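Local coordinates for protein ATP-dependent protease subunit HslV (Trypanosoma brucei brucei, PDB 4HNZ) that forms the proteolytic core of a mitochondrial proteasome-like complex, hydrolysing proteins that its ATP-dependent partner HslU has recognised and unfolded, at residues 6-11 / 146-151; 73-78 / 102-107. All coordinates share one frame; numbering follows the deposited sequence.

Contact 1. Residues 6-11 / 146-151; sequences VRKGDT and EKIARK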
ATOM      1  N   VAL A   6     -24.392  32.841   7.198  1.00 17.32           N
ATOM      2  CA  VAL A   6     -25.432  32.873   8.205  1.00 18.27           C
ATOM      3  C   VAL A   6     -26.596  33.777   7.760  1.00 19.66           C
ATOM      4  O   VAL A   6     -26.371  34.913   7.379  1.00 19.41           O
ATOM      5  CB  VAL A   6     -24.893  33.488   9.505  1.00 18.90           C
ATOM      6  CG1 VAL A   6     -25.948  33.488  10.573  1.00 19.56           C
ATOM      7  CG2 VAL A   6     -23.643  32.735   9.967  1.00 18.79           C
ATOM      8  N   ARG A   7     -27.797  33.237   7.772  1.00 20.90           N
ATOM      9  CA  ARG A   7     -28.984  33.973   7.493  1.00 23.63           C
ATOM     10  C   ARG A   7     -29.725  34.101   8.815  1.00 24.23           C
ATOM     11  O   ARG A   7     -30.060  33.103   9.429  1.00 24.10           O
ATOM     12  CB  ARG A   7     -29.855  33.228   6.452  1.00 25.01           C
ATOM     13  CG  ARG A   7     -31.194  33.889   6.149  1.00 26.72           C
ATOM     14  CD  ARG A   7     -31.982  33.172   5.023  1.00 28.28           C
ATOM     15  NE  ARG A   7     -31.409  33.466   3.708  1.00 30.23           N
ATOM     16  CZ  ARG A   7     -30.565  32.676   3.035  1.00 32.54           C
ATOM     17  NH1 ARG A   7     -30.206  31.489   3.525  1.00 34.07           N
ATOM     18  NH2 ARG A   7     -30.050  33.073   1.854  1.00 32.76           N
ATOM     19  N   LYS A   8     -30.000  35.325   9.218  1.00 24.80           N
ATOM     20  CA  LYS A   8     -30.880  35.576  10.344  1.00 26.00           C
ATOM     21  C   LYS A   8     -31.724  36.840  10.094  1.00 27.43           C
ATOM     22  O   LYS A   8     -31.185  37.912   9.813  1.00 26.23           O
ATOM     23  CB  LYS A   8     -30.099  35.741  11.650  1.00 25.73           C
ATOM     24  CG  LYS A   8     -30.979  35.973  12.883  1.00 26.42           C
ATOM     25  CD  LYS A   8     -30.127  36.137  14.127  1.00 27.19           C
ATOM     26  CE  LYS A   8     -30.922  36.155  15.423  1.00 28.11           C
ATOM     27  NZ  LYS A   8     -30.036  35.868  16.619  1.00 28.52           N
ATOM     28  N   GLY A   9     -33.052  36.701  10.251  1.00 29.70           N
ATOM     29  CA  GLY A   9     -33.986  37.758   9.890  1.00 31.07           C
ATOM     30  C   GLY A   9     -33.861  38.007   8.398  1.00 32.07           C
ATOM     31  O   GLY A   9     -33.780  37.068   7.585  1.00 30.44           O
ATOM     32  N   ASP A  10     -33.801  39.276   8.025  1.00 35.11           N
ATOM     33  CA  ASP A  10     -33.749  39.638   6.601  1.00 37.49           C
ATOM     34  C   ASP A  10     -32.326  39.873   6.080  1.00 36.19           C
ATOM     35  O   ASP A  10     -32.170  40.468   5.001  1.00 38.60           O
ATOM     36  CB  ASP A  10     -34.633  40.860   6.332  1.00 40.74           C
ATOM     37  CG  ASP A  10     -36.099  40.552   6.521  1.00 42.75           C
ATOM     38  OD1 ASP A  10     -36.527  39.452   6.090  1.00 44.91           O
ATOM     39  OD2 ASP A  10     -36.801  41.387   7.128  1.00 46.46           O
ATOM     40  N   THR A  11     -31.316  39.356   6.804  1.00 32.86           N
ATOM     41  CA  THR A  11     -29.941  39.537   6.416  1.00 29.63           C
ATOM     42  C   THR A  11     -29.309  38.186   6.232  1.00 27.85           C
ATOM     43  O   THR A  11     -29.529  37.274   7.008  1.00 27.44           O
ATOM     44  CB  THR A  11     -29.166  40.327   7.467  1.00 29.10           C
ATOM     45  OG1 THR A  11     -29.791  41.598   7.665  1.00 31.03           O
ATOM     46  CG2 THR A  11     -27.752  40.566   7.010  1.00 27.60           C
ATOM     47  N   GLU A 146     -24.326  39.174  11.039  1.00 26.55           N
ATOM     48  CA  GLU A 146     -22.944  39.511  10.881  1.00 27.85           C
ATOM     49  C   GLU A 146     -22.166  39.274  12.177  1.00 27.08           C
ATOM     50  O   GLU A 146     -20.998  38.900  12.142  1.00 25.53           O
ATOM     51  CB  GLU A 146     -22.785  40.950  10.396  1.00 32.49           C
ATOM     52  CG  GLU A 146     -21.319  41.280  10.156  1.00 36.60           C
ATOM     53  CD  GLU A 146     -21.078  42.537   9.358  1.00 44.01           C
ATOM     54  OE1 GLU A 146     -22.060  43.146   8.863  1.00 52.48           O
ATOM     55  OE2 GLU A 146     -19.892  42.919   9.244  1.00 49.46           O
ATOM     56  N   LYS A 147     -22.771  39.575  13.317  1.00 27.51           N
ATOM     57  CA  LYS A 147     -22.064  39.430  14.578  1.00 27.94           C
ATOM     58  C   LYS A 147     -21.812  37.922  14.829  1.00 24.43           C
ATOM     59  O   LYS A 147     -20.733  37.534  15.222  1.00 21.05           O
ATOM     60  CB  LYS A 147     -22.837  40.098  15.702  1.00 32.70           C
ATOM     61  CG  LYS A 147     -22.017  40.297  16.942  1.00 38.62           C
ATOM     62  CD  LYS A 147     -22.785  40.970  18.082  1.00 47.10           C
ATOM     63  CE  LYS A 147     -21.895  41.013  19.343  1.00 50.74           C
ATOM     64  NZ  LYS A 147     -22.584  41.516  20.575  1.00 55.53           N
ATOM     65  N   ILE A 148     -22.803  37.095  14.527  1.00 22.32           N
ATOM     66  CA  ILE A 148     -22.659  35.665  14.654  1.00 20.06           C
ATOM     67  C   ILE A 148     -21.530  35.165  13.771  1.00 18.89           C
ATOM     68  O   ILE A 148     -20.640  34.434  14.236  1.00 17.36           O
ATOM     69  CB  ILE A 148     -23.942  34.950  14.278  1.00 19.73           C
ATOM     70  CG1 ILE A 148     -25.009  35.223  15.302  1.00 20.51           C
ATOM     71  CG2 ILE A 148     -23.740  33.459  14.221  1.00 18.85           C
ATOM     72  CD1 ILE A 148     -26.392  34.870  14.824  1.00 20.92           C
ATOM     73  N   ALA A 149     -21.547  35.576  12.507  1.00 19.12           N
ATOM     74  CA  ALA A 149     -20.558  35.134  11.545  1.00 18.74           C
ATOM     75  C   ALA A 149     -19.136  35.517  11.935  1.00 19.01           C
ATOM     76  O   ALA A 149     -18.240  34.684  11.836  1.00 19.55           O
ATOM     77  CB  ALA A 149     -20.877  35.651  10.147  1.00 18.67           C
ATOM     78  N   ARG A 150     -18.927  36.728  12.404  1.00 20.52           N
ATOM     79  CA  ARG A 150     -17.572  37.179  12.791  1.00 22.58           C
ATOM     80  C   ARG A 150     -17.025  36.420  13.952  1.00 22.09           C
ATOM     81  O   ARG A 150     -15.875  36.044  13.980  1.00 21.00           O
ATOM     82  CB  ARG A 150     -17.562  38.661  13.150  1.00 25.64           C
ATOM     83  CG  ARG A 150     -17.644  39.549  11.919  1.00 29.09           C
ATOM     84  CD  ARG A 150     -17.629  41.054  12.248  1.00 32.22           C
ATOM     85  NE  ARG A 150     -17.689  41.841  11.013  1.00 36.98           N
ATOM     86  CZ  ARG A 150     -16.702  41.932  10.104  1.00 39.36           C
ATOM     87  NH1 ARG A 150     -16.870  42.671   9.022  1.00 40.32           N
ATOM     88  NH2 ARG A 150     -15.535  41.318  10.280  1.00 39.48           N
ATOM     89  N   LYS A 151     -17.873  36.189  14.930  1.00 22.86           N
ATOM     90  CA  LYS A 151     -17.473  35.447  16.095  1.00 23.47           C
ATOM     91  C   LYS A 151     -17.137  33.992  15.692  1.00 21.30           C
ATOM     92  O   LYS A 151     -16.170  33.414  16.170  1.00 19.66           O
ATOM     93  CB  LYS A 151     -18.619  35.494  17.103  1.00 26.79           C
ATOM     94  CG  LYS A 151     -18.276  36.042  18.475  1.00 30.98           C
ATOM     95  CD  LYS A 151     -17.849  34.923  19.410  1.00 32.30           C
ATOM     96  CE  LYS A 151     -17.776  35.386  20.863  1.00 34.32           C
ATOM     97  NZ  LYS A 151     -19.142  35.351  21.515  1.00 36.78           N
TER
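Val6 starts the contact by pressing both of its methyls against helix 146-151, near the middle of that segment. CG2 meets Ala149 CB at 4.0 Å, while CG1, anti to the backbone N (chi1 -178°), comes up beside the beta-branch of Ile148, 4.3 Å from Ile148 CG2. With just the alanine methyl facing Val6 CG2 at this point, the axes of strand 6-8 and helix 146-151 pass 8.4 Å apart and run close to antiparallel, at 153°. Lys8 returns to the helix with a fully extended side chain that crosses Ile148 at about a right angle, its CD 4.0 Å from Ile148 CD1. The apolar part of the lysine thus lies on the isoleucine tip, and NZ travels on to bind the carbonyl oxygens of Ile138 and Tyr143, which probably helps pay for bringing a charged group to the edge of a greasy patch. From Lys8 to Thr11 the chain reverses in a type II' beta turn, with Gly9 supplying the positive phi and Lys8 N bonding to Thr11 O at 3.0 Å. On the helix, Arg150 grips Glu146 OE2 side-on with NE and NH1, linking successive turns. Beyond these residues, Ala149 also touches Val13 and Leu15 of the partner strand 11-22, and Ile148 reaches Ala134 and Leu137 of helix 127-137, so that helix 145-159 lies on the sheet with its neighbouring helix alongside.

Contact 2. Residues 73-78 / 102-107; sequences RAAVEL and ETLEID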
ATOM      1  N   ARG A  73     -32.398  25.098  -8.738  1.00 31.23           N
ATOM      2  CA  ARG A  73     -32.325  24.269  -9.912  1.00 32.98           C
ATOM      3  C   ARG A  73     -30.980  24.438 -10.634  1.00 29.15           C
ATOM      4  O   ARG A  73     -30.400  23.477 -11.114  1.00 30.78           O
ATOM      5  CB  ARG A  73     -33.457  24.563 -10.867  1.00 38.59           C
ATOM      6  CG  ARG A  73     -33.789  23.384 -11.761  1.00 46.89           C
ATOM      7  CD  ARG A  73     -33.877  23.806 -13.221  1.00 54.64           C
ATOM      8  NE  ARG A  73     -34.929  23.176 -14.019  1.00 66.28           N
ATOM      9  CZ  ARG A  73     -36.212  23.546 -13.990  1.00 73.42           C
ATOM     10  NH1 ARG A  73     -37.094  22.954 -14.792  1.00 74.56           N
ATOM     11  NH2 ARG A  73     -36.626  24.471 -13.123  1.00 78.20           N
ATOM     12  N   ALA A  74     -30.478  25.664 -10.700  1.00 25.67           N
ATOM     13  CA  ALA A  74     -29.182  25.931 -11.280  1.00 23.36           C
ATOM     14  C   ALA A  74     -28.042  25.145 -10.559  1.00 20.72           C
ATOM     15  O   ALA A  74     -27.179  24.566 -11.177  1.00 18.29           O
ATOM     16  CB  ALA A  74     -28.897  27.430 -11.269  1.00 23.45           C
ATOM     17  N   ALA A  75     -28.072  25.183  -9.246  1.00 19.97           N
ATOM     18  CA  ALA A  75     -27.127  24.474  -8.448  1.00 19.63           C
ATOM     19  C   ALA A  75     -27.173  22.978  -8.747  1.00 19.34           C
ATOM     20  O   ALA A  75     -26.138  22.372  -8.953  1.00 19.01           O
ATOM     21  CB  ALA A  75     -27.373  24.739  -6.961  1.00 19.26           C
ATOM     22  N   VAL A  76     -28.361  22.393  -8.741  1.00 19.64           N
ATOM     23  CA  VAL A  76     -28.502  20.992  -9.012  1.00 19.12           C
ATOM     24  C   VAL A  76     -28.027  20.670 -10.417  1.00 19.12           C
ATOM     25  O   VAL A  76     -27.340  19.666 -10.613  1.00 18.12           O
ATOM     26  CB  VAL A  76     -29.943  20.535  -8.818  1.00 20.18           C
ATOM     27  CG1 VAL A  76     -30.124  19.113  -9.315  1.00 20.09           C
ATOM     28  CG2 VAL A  76     -30.277  20.597  -7.350  1.00 19.97           C
ATOM     29  N   GLU A  77     -28.335  21.512 -11.388  1.00 20.00           N
ATOM     30  CA  GLU A  77     -27.859  21.243 -12.766  1.00 21.26           C
ATOM     31  C   GLU A  77     -26.352  21.327 -12.832  1.00 20.42           C
ATOM     32  O   GLU A  77     -25.712  20.542 -13.525  1.00 19.76           O
ATOM     33  CB  GLU A  77     -28.451  22.206 -13.759  1.00 23.40           C
ATOM     34  CG  GLU A  77     -29.942  21.999 -13.974  1.00 25.23           C
ATOM     35  CD  GLU A  77     -30.275  20.638 -14.558  1.00 27.41           C
ATOM     36  OE1 GLU A  77     -29.493  20.086 -15.371  1.00 27.92           O
ATOM     37  OE2 GLU A  77     -31.325  20.100 -14.160  1.00 28.96           O
ATOM     38  N   LEU A  78     -25.786  22.276 -12.102  1.00 19.39           N
ATOM     39  CA  LEU A  78     -24.335  22.378 -12.021  1.00 19.12           C
ATOM     40  C   LEU A  78     -23.724  21.096 -11.434  1.00 18.38           C
ATOM     41  O   LEU A  78     -22.817  20.532 -11.994  1.00 16.96           O
ATOM     42  CB  LEU A  78     -23.901  23.543 -11.157  1.00 18.97           C
ATOM     43  CG  LEU A  78     -22.386  23.487 -10.966  1.00 19.27           C
ATOM     44  CD1 LEU A  78     -21.659  23.996 -12.175  1.00 20.09           C
ATOM     45  CD2 LEU A  78     -21.961  24.269  -9.740  1.00 20.16           C
ATOM     46  N   GLU A 102     -32.053  32.316  -0.865  1.00 37.78           N
ATOM     47  CA  GLU A 102     -31.578  30.940  -0.850  1.00 34.36           C
ATOM     48  C   GLU A 102     -30.082  30.878  -0.617  1.00 29.15           C
ATOM     49  O   GLU A 102     -29.317  31.700  -1.109  1.00 30.36           O
ATOM     50  CB  GLU A 102     -31.894  30.219  -2.195  1.00 38.88           C
ATOM     51  CG  GLU A 102     -33.367  30.164  -2.638  1.00 47.89           C
ATOM     52  CD  GLU A 102     -33.559  29.877  -4.148  1.00 53.81           C
ATOM     53  OE1 GLU A 102     -33.570  30.826  -4.981  1.00 60.07           O
ATOM     54  OE2 GLU A 102     -33.743  28.692  -4.530  1.00 60.78           O
ATOM     55  N   THR A 103     -29.660  29.848   0.108  1.00 25.08           N
ATOM     56  CA  THR A 103     -28.270  29.459   0.193  1.00 22.94           C
ATOM     57  C   THR A 103     -28.107  27.974  -0.135  1.00 21.26           C
ATOM     58  O   THR A 103     -28.787  27.115   0.439  1.00 19.65           O
ATOM     59  CB  THR A 103     -27.712  29.690   1.630  1.00 23.00           C
ATOM     60  OG1 THR A 103     -27.970  31.039   2.054  1.00 25.18           O
ATOM     61  CG2 THR A 103     -26.258  29.460   1.664  1.00 22.05           C
ATOM     62  N   LEU A 104     -27.133  27.671  -0.974  1.00 20.88           N
ATOM     63  CA  LEU A 104     -26.778  26.303  -1.296  1.00 20.87           C
ATOM     64  C   LEU A 104     -25.295  26.062  -1.196  1.00 19.45           C
ATOM     65  O   LEU A 104     -24.484  26.852  -1.633  1.00 20.93           O
ATOM     66  CB  LEU A 104     -27.158  25.947  -2.738  1.00 21.97           C
ATOM     67  CG  LEU A 104     -28.636  26.041  -2.909  1.00 23.44           C
ATOM     68  CD1 LEU A 104     -28.941  27.195  -3.821  1.00 25.54           C
ATOM     69  CD2 LEU A 104     -29.203  24.742  -3.469  1.00 24.59           C
ATOM     70  N   GLU A 105     -24.988  24.868  -0.765  1.00 18.96           N
ATOM     71  CA  GLU A 105     -23.674  24.381  -0.769  1.00 19.35           C
ATOM     72  C   GLU A 105     -23.604  23.238  -1.798  1.00 18.19           C
ATOM     73  O   GLU A 105     -24.454  22.344  -1.844  1.00 16.26           O
ATOM     74  CB  GLU A 105     -23.332  23.897   0.651  1.00 19.68           C
ATOM     75  CG  GLU A 105     -22.212  22.882   0.738  1.00 21.21           C
ATOM     76  CD  GLU A 105     -22.043  22.299   2.163  1.00 23.69           C
ATOM     77  OE1 GLU A 105     -22.715  22.811   3.117  1.00 21.43           O
ATOM     78  OE2 GLU A 105     -21.212  21.336   2.302  1.00 22.61           O
ATOM     79  N   ILE A 106     -22.549  23.280  -2.602  1.00 19.00           N
ATOM     80  CA  ILE A 106     -22.290  22.268  -3.605  1.00 19.35           C
ATOM     81  C   ILE A 106     -20.861  21.761  -3.484  1.00 18.62           C
ATOM     82  O   ILE A 106     -19.952  22.535  -3.468  1.00 17.00           O
ATOM     83  CB  ILE A 106     -22.458  22.851  -4.999  1.00 19.66           C
ATOM     84  CG1 ILE A 106     -23.746  23.600  -5.075  1.00 21.24           C
ATOM     85  CG2 ILE A 106     -22.446  21.729  -6.012  1.00 19.99           C
ATOM     86  CD1 ILE A 106     -23.779  24.613  -6.211  1.00 23.10           C
ATOM     87  N   ASP A 107     -20.678  20.439  -3.431  1.00 19.48           N
ATOM     88  CA  ASP A 107     -19.322  19.844  -3.407  1.00 18.54           C
ATOM     89  C   ASP A 107     -19.048  18.895  -4.535  1.00 18.48           C
ATOM     90  O   ASP A 107     -19.957  18.535  -5.316  1.00 19.13           O
ATOM     91  CB  ASP A 107     -19.030  19.241  -2.019  1.00 18.56           C
ATOM     92  CG  ASP A 107     -19.836  18.023  -1.698  1.00 19.46           C
ATOM     93  OD1 ASP A 107     -20.286  17.278  -2.606  1.00 19.96           O
ATOM     94  OD2 ASP A 107     -20.081  17.858  -0.495  1.00 19.97           O
TER
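Leu78, whose backbone N bonds to Ala74 O at 2.8 Å, faces Ile106 from one turn of helix 71-84. This is one helix-on-sheet interface of the four-layer alpha-beta-beta-alpha sandwich of the Ntn hydrolases, the fold of proteasome beta subunits. Helix 73-78 and strand 103-107 run parallel, their axes within 2° of one another and 9.4 Å apart, so the helix lies along the strand, and Ala75 sits opposite both Leu104 and Ile106. Ala75 is the meeting point: its CB lies 3.9 Å from Leu104 CD2 on one side chain and 3.7 Å from Ile106 CD1 on the other. All four touching residues are buried, and the contact between them is wholly apolar. Glu105, between the two strand residues, turns its CB away from the helix and packs on Leu22 of a neighbouring subunit, which comes in on that side of the strand. At the start of the strand segment, Glu102 OE2 is hydrogen-bonded to Thr72 OG1 of the same helix, a polar tie beside the apolar patch. Helix 50-66 flanks the helix as well, with Ala74 against Ile64, and Trp82 further along helix 71-84 touches Ile106. The isoleucine makes its reach through CG1, which stands anti to the carbonyl carbon (chi1 -48°) and continues extended; this brings CD1 up to the helix, where it meets not just the alanine methyl but also Leu78 CD2, at 4.0 Å.

In the fold
The two contacts lie on different sheets of the sandwich, their centres 21 Å apart: contact 1 joins strand 3-8 to helix 145-159, contact 2 joins strand 103-107 to helix 71-84. Each sheet thereby carries helix on its outer face, and the sheets meet between. Arg7 links the two, with Arg7 NH1 2.7 Å from Thr103 OG1 in a probable hydrogen bond and Arg7 NH2 packed 3.3 Å from Glu102 C. Both contacts lie away from the active-site threonine and the magnesium ion. Strand 3-8 does, however, follow closely on Thr1, probably the catalytic nucleophile, and the far end of helix 145-159 carries Thr157, which with Asp160 and Ser163 binds magnesium.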